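Local structure of putative ManD family dehydratase (Pantoea ananatis, 3T6C) at residues A[26-34]-A[80-88]; A[131-139]-A[361-369]. The protein dehydrates D-gluconate to 2-dehydro-3-deoxy-D-gluconate with low activity in vitro, using one magnesium ion per subunit, as a member of the mandelate racemase/muconate lactonizing enzyme family. All blocks are in the same frame, centred on the assembly; numbering follows the deposited sequence. Where two conformers were deposited one is given.

Contact 1 (A[26-34]-A[80-88])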
loop_
_atom_site.group_PDB
_atom_site.type_symbol
_atom_site.label_atom_id
_atom_site.label_comp_id
_atom_site.label_asym_id
_atom_site.label_seq_id
_atom_site.Cartn_x
_atom_site.Cartn_y
_atom_site.Cartn_z
ATOM N N ASN A 26 33.371 36.946 17.380
ATOM C CA ASN A 26 33.610 38.366 17.127
ATOM C C ASN A 26 32.398 39.249 17.468
ATOM O O ASN A 26 32.454 40.010 18.434
ATOM C CB ASN A 26 34.063 38.595 15.683
ATOM C CG ASN A 26 34.511 40.027 15.428
ATOM O OD1 ASN A 26 34.329 40.909 16.272
ATOM N ND2 ASN A 26 35.095 40.266 14.250
ATOM N N LEU A 27 31.311 39.168 16.696
ATOM C CA LEU A 27 30.077 39.854 17.109
ATOM C C LEU A 27 29.402 39.036 18.185
ATOM O O LEU A 27 29.539 37.811 18.242
ATOM C CB LEU A 27 29.064 39.947 15.957
ATOM C CG LEU A 27 29.500 40.766 14.756
ATOM C CD1 LEU A 27 28.552 40.584 13.568
ATOM C CD2 LEU A 27 29.591 42.234 15.146
ATOM N N PHE A 28 28.636 39.715 19.019
ATOM C CA PHE A 28 27.751 39.054 19.980
ATOM C C PHE A 28 26.498 39.894 20.166
ATOM O O PHE A 28 26.499 41.101 19.861
ATOM C CB PHE A 28 28.439 38.781 21.344
ATOM C CG PHE A 28 28.967 39.984 22.017
ATOM C CD1 PHE A 28 30.276 40.400 21.800
ATOM C CD2 PHE A 28 28.183 40.691 22.916
ATOM C CE1 PHE A 28 30.778 41.532 22.439
ATOM C CE2 PHE A 28 28.709 41.811 23.573
ATOM C CZ PHE A 28 29.973 42.219 23.330
ATOM N N ILE A 29 25.399 39.227 20.526
ATOM C CA ILE A 29 24.100 39.890 20.671
ATOM C C ILE A 29 24.055 40.635 22.012
ATOM O O ILE A 29 24.444 40.117 23.074
ATOM C CB ILE A 29 22.996 38.810 20.649
ATOM C CG1 ILE A 29 22.974 38.165 19.237
ATOM C CG2 ILE A 29 21.662 39.419 21.032
ATOM C CD1 ILE A 29 22.018 36.965 19.133
ATOM N N THR A 30 23.759 41.936 21.927
ATOM C CA THR A 30 23.665 42.742 23.131
ATOM C C THR A 30 22.272 43.074 23.664
ATOM O O THR A 30 22.119 43.363 24.866
ATOM C CB THR A 30 24.392 44.059 22.902
ATOM O OG1 THR A 30 23.805 44.760 21.795
ATOM C CG2 THR A 30 25.882 43.813 22.623
ATOM N N ASN A 31 21.282 43.020 22.781
ATOM C CA ASN A 31 19.911 43.379 23.178
ATOM C C ASN A 31 18.961 42.757 22.190
ATOM O O ASN A 31 19.299 42.690 21.039
ATOM C CB ASN A 31 19.761 44.931 23.163
ATOM C CG ASN A 31 18.501 45.408 23.891
ATOM O OD1 ASN A 31 18.472 45.452 25.128
ATOM N ND2 ASN A 31 17.471 45.795 23.139
ATOM N N VAL A 32 17.777 42.365 22.634
ATOM C CA VAL A 32 16.736 41.871 21.747
ATOM C C VAL A 32 15.483 42.549 22.195
ATOM O O VAL A 32 15.124 42.478 23.388
ATOM C CB VAL A 32 16.541 40.334 21.855
ATOM C CG1 VAL A 32 15.309 39.846 20.993
ATOM C CG2 VAL A 32 17.848 39.632 21.474
ATOM N N LYS A 33 14.783 43.190 21.268
ATOM C CA LYS A 33 13.488 43.755 21.660
ATOM C C LYS A 33 12.355 43.549 20.671
ATOM O O LYS A 33 12.567 43.280 19.504
ATOM C CB LYS A 33 13.612 45.213 21.967
ATOM C CG LYS A 33 13.780 46.049 20.770
ATOM C CD LYS A 33 13.663 47.488 21.238
ATOM C CE LYS A 33 14.246 48.401 20.252
ATOM N NZ LYS A 33 14.676 49.701 20.889
ATOM N N THR A 34 11.134 43.682 21.163
ATOM C CA THR A 34 9.953 43.513 20.325
ATOM C C THR A 34 9.273 44.873 20.176
ATOM O O THR A 34 9.088 45.587 21.164
ATOM C CB THR A 34 8.933 42.589 20.975
ATOM O OG1 THR A 34 9.520 41.321 21.309
ATOM C CG2 THR A 34 7.763 42.376 20.047
ATOM N N ALA A 80 14.613 36.483 24.132
ATOM C CA ALA A 80 15.541 37.611 24.281
ATOM C C ALA A 80 16.653 37.268 25.322
ATOM O O ALA A 80 17.828 37.305 24.969
ATOM C CB ALA A 80 14.764 38.902 24.681
ATOM N N PRO A 81 16.295 36.896 26.588
ATOM C CA PRO A 81 17.370 36.571 27.529
ATOM C C PRO A 81 18.216 35.375 27.083
ATOM O O PRO A 81 19.429 35.292 27.377
ATOM C CB PRO A 81 16.637 36.291 28.869
ATOM C CG PRO A 81 15.169 36.114 28.494
ATOM C CD PRO A 81 14.969 36.936 27.241
ATOM N N PHE A 82 17.583 34.430 26.377
ATOM C CA PHE A 82 18.289 33.239 25.847
ATOM C C PHE A 82 19.414 33.650 24.907
ATOM O O PHE A 82 20.427 32.931 24.781
ATOM C CB PHE A 82 17.239 32.414 25.096
ATOM C CG PHE A 82 17.768 31.180 24.397
ATOM C CD1 PHE A 82 17.972 31.171 23.022
ATOM C CD2 PHE A 82 17.939 30.001 25.096
ATOM C CE1 PHE A 82 18.417 30.023 22.344
ATOM C CE2 PHE A 82 18.381 28.835 24.449
ATOM C CZ PHE A 82 18.610 28.824 23.067
ATOM N N LEU A 83 19.232 34.746 24.175
ATOM C CA LEU A 83 20.217 35.136 23.142
ATOM C C LEU A 83 21.365 36.029 23.571
ATOM O O LEU A 83 22.425 36.066 22.918
ATOM C CB LEU A 83 19.514 35.859 21.983
ATOM C CG LEU A 83 18.532 34.968 21.226
ATOM C CD1 LEU A 83 17.634 35.797 20.362
ATOM C CD2 LEU A 83 19.333 33.959 20.381
ATOM N N ILE A 84 21.214 36.706 24.705
ATOM C CA ILE A 84 22.172 37.728 25.028
ATOM C C ILE A 84 23.551 37.086 25.243
ATOM O O ILE A 84 23.672 36.056 25.944
ATOM C CB ILE A 84 21.743 38.529 26.284
ATOM C CG1 ILE A 84 20.361 39.163 26.089
ATOM C CG2 ILE A 84 22.832 39.585 26.574
ATOM C CD1 ILE A 84 20.276 40.048 24.859
ATOM N N GLY A 85 24.573 37.689 24.613
ATOM C CA GLY A 85 25.949 37.248 24.674
ATOM C C GLY A 85 26.327 36.232 23.636
ATOM O O GLY A 85 27.510 35.895 23.536
ATOM N N LYS A 86 25.362 35.698 22.889
ATOM C CA LYS A 86 25.657 34.714 21.826
ATOM C C LYS A 86 26.122 35.293 20.518
ATOM O O LYS A 86 25.761 36.418 20.178
ATOM C CB LYS A 86 24.425 33.826 21.587
ATOM C CG LYS A 86 24.200 32.908 22.799
ATOM C CD LYS A 86 22.962 32.052 22.621
ATOM C CE LYS A 86 22.820 31.147 23.855
ATOM N NZ LYS A 86 21.513 30.417 23.827
ATOM N N ASP A 87 26.954 34.526 19.790
ATOM C CA ASP A 87 27.428 34.943 18.457
ATOM C C ASP A 87 26.274 34.761 17.454
ATOM O O ASP A 87 25.805 33.642 17.267
ATOM C CB ASP A 87 28.619 34.048 18.068
ATOM C CG ASP A 87 29.228 34.404 16.748
ATOM O OD1 ASP A 87 28.654 35.232 16.001
ATOM O OD2 ASP A 87 30.300 33.815 16.448
ATOM N N PRO A 88 25.787 35.842 16.832
ATOM C CA PRO A 88 24.682 35.729 15.846
ATOM C C PRO A 88 25.060 34.937 14.588
ATOM O O PRO A 88 24.169 34.608 13.823
ATOM C CB PRO A 88 24.351 37.199 15.513
ATOM C CG PRO A 88 25.688 37.924 15.724
ATOM C CD PRO A 88 26.320 37.218 16.923
#
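Ile-29 and Val-32 point from the first strand of the N-terminal capping domain of the enolase superfamily onto the end of helix 68-83 and the turn that follows it. A pair of backbone hydrogen bonds on Ile-29 docks the strand on the turn: its N donates to Lys-86 O at 2.9 Å (N-H...O 153°), and its O accepts from Gly-85 N at 2.9 Å. The type II turn from Leu-83 to Lys-86 presents both partners, Gly-85 taking the positive phi of 88°.

Ile-29 CB points toward the turn and stands 3.6 Å from Leu-83 O. CG1 sits anti to the carbonyl carbon (chi1 -66°), which brings it within 4.1 Å of Pro-88 CB, the two side chains running past each other in opposite senses; the CG2 branch meets Ile-84 CD1, with the two isoleucines nearly perpendicular. That same Ile-84 methyl reaches the strand backbone at Asn-31 CA, 3.7 Å away. Thr-30 and Asn-31 both face Glu-50 in a classic beta bulge, and beyond it Val-32 again points at the helix. Its CB rests on Ala-80 CB at 3.6 Å, while the Val-32 and Leu-83 side chains cross at about a right angle, CG2 touching CD1. Leu-121 and Ile-117 of helix 108-129 also touch Ile-29 and Val-32, respectively, so the cluster continues into the domain interior.

At the N-terminal end of 26-34, Leu-27 CB packs on Pro-88 CG. Asp-87 OD1 accepts a hydrogen bond from Ala-89 N. Asp-87 CA makes a C-H...O contact with Leu-27 O at 3.6 Å.

Contact 2 (A[131-139]-A[361-369])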
loop_
_atom_site.group_PDB
_atom_site.type_symbol
_atom_site.label_atom_id
_atom_site.label_comp_id
_atom_site.label_asym_id
_atom_site.label_seq_id
_atom_site.Cartn_x
_atom_site.Cartn_y
_atom_site.Cartn_z
ATOM N N LEU A 131 25.891 41.838 1.706
ATOM C CA LEU A 131 25.115 41.258 0.614
ATOM C C LEU A 131 23.663 41.114 1.065
ATOM O O LEU A 131 23.423 40.823 2.240
ATOM C CB LEU A 131 25.651 39.837 0.310
ATOM C CG LEU A 131 27.014 39.786 -0.383
ATOM C CD1 LEU A 131 27.455 38.307 -0.480
ATOM C CD2 LEU A 131 27.073 40.489 -1.741
ATOM N N PRO A 132 22.701 41.247 0.114
ATOM C CA PRO A 132 21.311 40.890 0.408
ATOM C C PRO A 132 21.201 39.427 0.820
ATOM O O PRO A 132 21.988 38.606 0.335
ATOM C CB PRO A 132 20.627 41.049 -0.959
ATOM C CG PRO A 132 21.448 42.161 -1.681
ATOM C CD PRO A 132 22.864 41.731 -1.279
ATOM N N VAL A 133 20.228 39.109 1.670
ATOM C CA VAL A 133 19.993 37.711 2.045
ATOM C C VAL A 133 19.764 36.866 0.784
ATOM O O VAL A 133 20.281 35.751 0.726
ATOM C CB VAL A 133 18.820 37.590 3.015
ATOM C CG1 VAL A 133 18.388 36.130 3.187
ATOM C CG2 VAL A 133 19.257 38.143 4.425
ATOM N N TYR A 134 19.051 37.357 -0.237
ATOM C CA TYR A 134 18.902 36.509 -1.469
ATOM C C TYR A 134 20.209 36.102 -2.084
ATOM O O TYR A 134 20.267 35.067 -2.755
ATOM C CB TYR A 134 17.952 37.160 -2.504
ATOM C CG TYR A 134 18.426 38.447 -3.114
ATOM C CD1 TYR A 134 19.428 38.461 -4.071
ATOM C CD2 TYR A 134 17.814 39.653 -2.769
ATOM C CE1 TYR A 134 19.857 39.635 -4.608
ATOM C CE2 TYR A 134 18.196 40.847 -3.334
ATOM C CZ TYR A 134 19.224 40.833 -4.237
ATOM O OH TYR A 134 19.643 42.006 -4.801
ATOM N N GLU A 135 21.270 36.909 -1.914
ATOM C CA GLU A 135 22.569 36.507 -2.444
ATOM C C GLU A 135 23.192 35.379 -1.659
ATOM O O GLU A 135 23.984 34.613 -2.203
ATOM C CB GLU A 135 23.565 37.667 -2.492
ATOM C CG GLU A 135 23.129 38.739 -3.442
ATOM C CD GLU A 135 23.252 38.414 -4.912
ATOM O OE1 GLU A 135 23.489 37.249 -5.287
ATOM O OE2 GLU A 135 23.157 39.363 -5.737
ATOM N N LEU A 136 22.872 35.281 -0.358
ATOM C CA LEU A 136 23.394 34.152 0.446
ATOM C C LEU A 136 22.691 32.827 0.167
ATOM O O LEU A 136 23.241 31.760 0.409
ATOM C CB LEU A 136 23.202 34.473 1.915
ATOM C CG LEU A 136 23.732 35.832 2.336
ATOM C CD1 LEU A 136 23.409 36.029 3.842
ATOM C CD2 LEU A 136 25.226 35.950 2.075
ATOM N N LEU A 137 21.452 32.905 -0.306
ATOM C CA LEU A 137 20.547 31.773 -0.508
ATOM C C LEU A 137 20.601 31.142 -1.904
ATOM O O LEU A 137 19.761 30.314 -2.220
ATOM C CB LEU A 137 19.092 32.114 -0.165
ATOM C CG LEU A 137 18.869 32.570 1.274
ATOM C CD1 LEU A 137 17.430 32.922 1.412
ATOM C CD2 LEU A 137 19.252 31.498 2.271
ATOM N N GLY A 138 21.578 31.534 -2.706
ATOM C CA GLY A 138 21.721 31.079 -4.077
ATOM C C GLY A 138 21.702 32.143 -5.146
ATOM O O GLY A 138 22.050 31.838 -6.265
ATOM N N GLY A 139 21.428 33.398 -4.802
ATOM C CA GLY A 139 21.423 34.445 -5.813
ATOM C C GLY A 139 20.103 34.492 -6.586
ATOM O O GLY A 139 19.195 33.659 -6.377
ATOM N N ASN A 361 9.919 36.995 2.413
ATOM C CA ASN A 361 9.237 36.190 1.379
ATOM C C ASN A 361 9.917 36.402 0.037
ATOM O O ASN A 361 10.168 35.452 -0.719
ATOM C CB ASN A 361 7.783 36.594 1.174
ATOM C CG ASN A 361 6.885 36.214 2.309
ATOM O OD1 ASN A 361 7.180 35.330 3.120
ATOM N ND2 ASN A 361 5.684 36.833 2.312
ATOM N N MET A 362 10.194 37.669 -0.285
ATOM C CA MET A 362 10.671 37.991 -1.620
ATOM C C MET A 362 12.143 37.574 -1.833
ATOM O O MET A 362 12.520 37.267 -2.965
ATOM C CB MET A 362 10.466 39.485 -1.914
ATOM C CG MET A 362 8.982 39.724 -2.181
ATOM S SD MET A 362 8.677 41.417 -2.596
ATOM C CE MET A 362 6.871 41.361 -2.795
ATOM N N HIS A 363 12.960 37.599 -0.764
ATOM C CA HIS A 363 14.332 37.112 -0.871
ATOM C C HIS A 363 14.361 35.605 -1.115
ATOM O O HIS A 363 15.155 35.134 -1.930
ATOM C CB HIS A 363 15.140 37.501 0.348
ATOM C CG HIS A 363 15.592 38.930 0.326
ATOM N ND1 HIS A 363 16.904 39.304 0.559
ATOM C CD2 HIS A 363 14.907 40.078 0.102
ATOM C CE1 HIS A 363 17.005 40.624 0.491
ATOM N NE2 HIS A 363 15.805 41.123 0.229
ATOM N N LEU A 364 13.491 34.869 -0.436
ATOM C CA LEU A 364 13.277 33.446 -0.773
ATOM C C LEU A 364 12.784 33.310 -2.202
ATOM O O LEU A 364 13.313 32.483 -2.965
ATOM C CB LEU A 364 12.274 32.803 0.186
ATOM C CG LEU A 364 12.856 32.517 1.591
ATOM C CD1 LEU A 364 11.701 32.585 2.608
ATOM C CD2 LEU A 364 13.516 31.149 1.595
ATOM N N ASP A 365 11.770 34.084 -2.575
ATOM C CA ASP A 365 11.246 34.008 -3.931
ATOM C C ASP A 365 12.307 34.215 -4.992
ATOM O O ASP A 365 12.322 33.486 -5.987
ATOM C CB ASP A 365 10.193 35.097 -4.162
ATOM C CG ASP A 365 8.913 34.900 -3.371
ATOM O OD1 ASP A 365 8.572 33.780 -2.931
ATOM O OD2 ASP A 365 8.198 35.943 -3.229
ATOM N N LEU A 366 13.182 35.218 -4.816
ATOM C CA LEU A 366 14.240 35.451 -5.803
ATOM C C LEU A 366 15.219 34.287 -5.944
ATOM O O LEU A 366 15.736 34.073 -7.073
ATOM C CB LEU A 366 15.006 36.729 -5.465
ATOM C CG LEU A 366 14.224 37.992 -5.751
ATOM C CD1 LEU A 366 15.011 39.171 -5.177
ATOM C CD2 LEU A 366 14.109 38.185 -7.275
ATOM N N SER A 367 15.490 33.582 -4.833
ATOM C CA SER A 367 16.543 32.568 -4.814
ATOM C C SER A 367 16.044 31.140 -5.012
ATOM O O SER A 367 16.854 30.190 -5.041
ATOM C CB SER A 367 17.384 32.703 -3.529
ATOM O OG SER A 367 16.539 32.585 -2.392
ATOM N N SER A 368 14.716 30.961 -5.135
ATOM C CA SER A 368 14.159 29.603 -5.287
ATOM C C SER A 368 13.881 29.221 -6.728
ATOM O O SER A 368 13.098 29.877 -7.400
ATOM C CB SER A 368 12.794 29.536 -4.548
ATOM O OG SER A 368 12.974 29.562 -3.161
ATOM N N PRO A 369 14.450 28.092 -7.190
ATOM C CA PRO A 369 14.121 27.717 -8.571
ATOM C C PRO A 369 12.606 27.456 -8.756
ATOM O O PRO A 369 12.041 27.723 -9.821
ATOM C CB PRO A 369 14.884 26.406 -8.802
ATOM C CG PRO A 369 15.799 26.266 -7.681
ATOM C CD PRO A 369 15.410 27.180 -6.544
#
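This is a buried interdomain contact: the short, weakly bonded helix 133-136, just after helix 108-129 of the capping domain, packs against the C-terminal part of helix 355-367 in the modified TIM barrel of the enolase superfamily. One polar bond spans the two segments. Tyr-134 N donates to His-363 ND1 at 3.0 Å, with N-H...N at 143° and the donor 26° out of the imidazole plane. ND1 acts as acceptor here, so it should carry no proton, consistent with a neutral ring protonated at NE2.

The tyrosine side chain then turns over its partner. With CG between the backbone N and the carbonyl carbon (chi1 66°), the ring brings CD2 over one imidazole face, 3.5 Å from His-363 ND1. The two rings meet obliquely. Leu-366 lies alongside Tyr-134, pointing the same way, and places CD1 over the phenol face, 4.1 Å from the centroid, as a CH-pi contact.

Farther along, Leu-137 CB abuts Ser-367 OG at 3.4 Å. The carbonyl O of Leu-137 accepts a hydrogen bond from Lys-332 NZ of helix 328-340, adding a second barrel helix to the joint. A neighbouring subunit covers the outer side of 131-139, where Lys-125 of that subunit forms a salt bridge with Glu-135. After Gly-138, Gly-139 O receives a C-H...O contact from Ser-367 CA, 3.3 Å away.

In the fold
The centre of contact 1 is about 28 Å from the centre of the chain, and the contact is only partly buried; every touching residue of contact 2 is buried, and its centre is about 18 Å from the centre of the chain. Contact 1 joins two pieces of the N-terminal domain, 46 residues apart, whereas contact 2 bridges that domain to the barrel across 222 residues. They share no element, but helix 108-129 packs on both. Their chemistry differs accordingly: paired backbone bonds and aliphatic branches in 26-34/80-88, against an imidazole acceptor and aromatic packing in 131-139/361-369. Their nearest atoms are about 10 Å apart, and neighbouring subunits reach both.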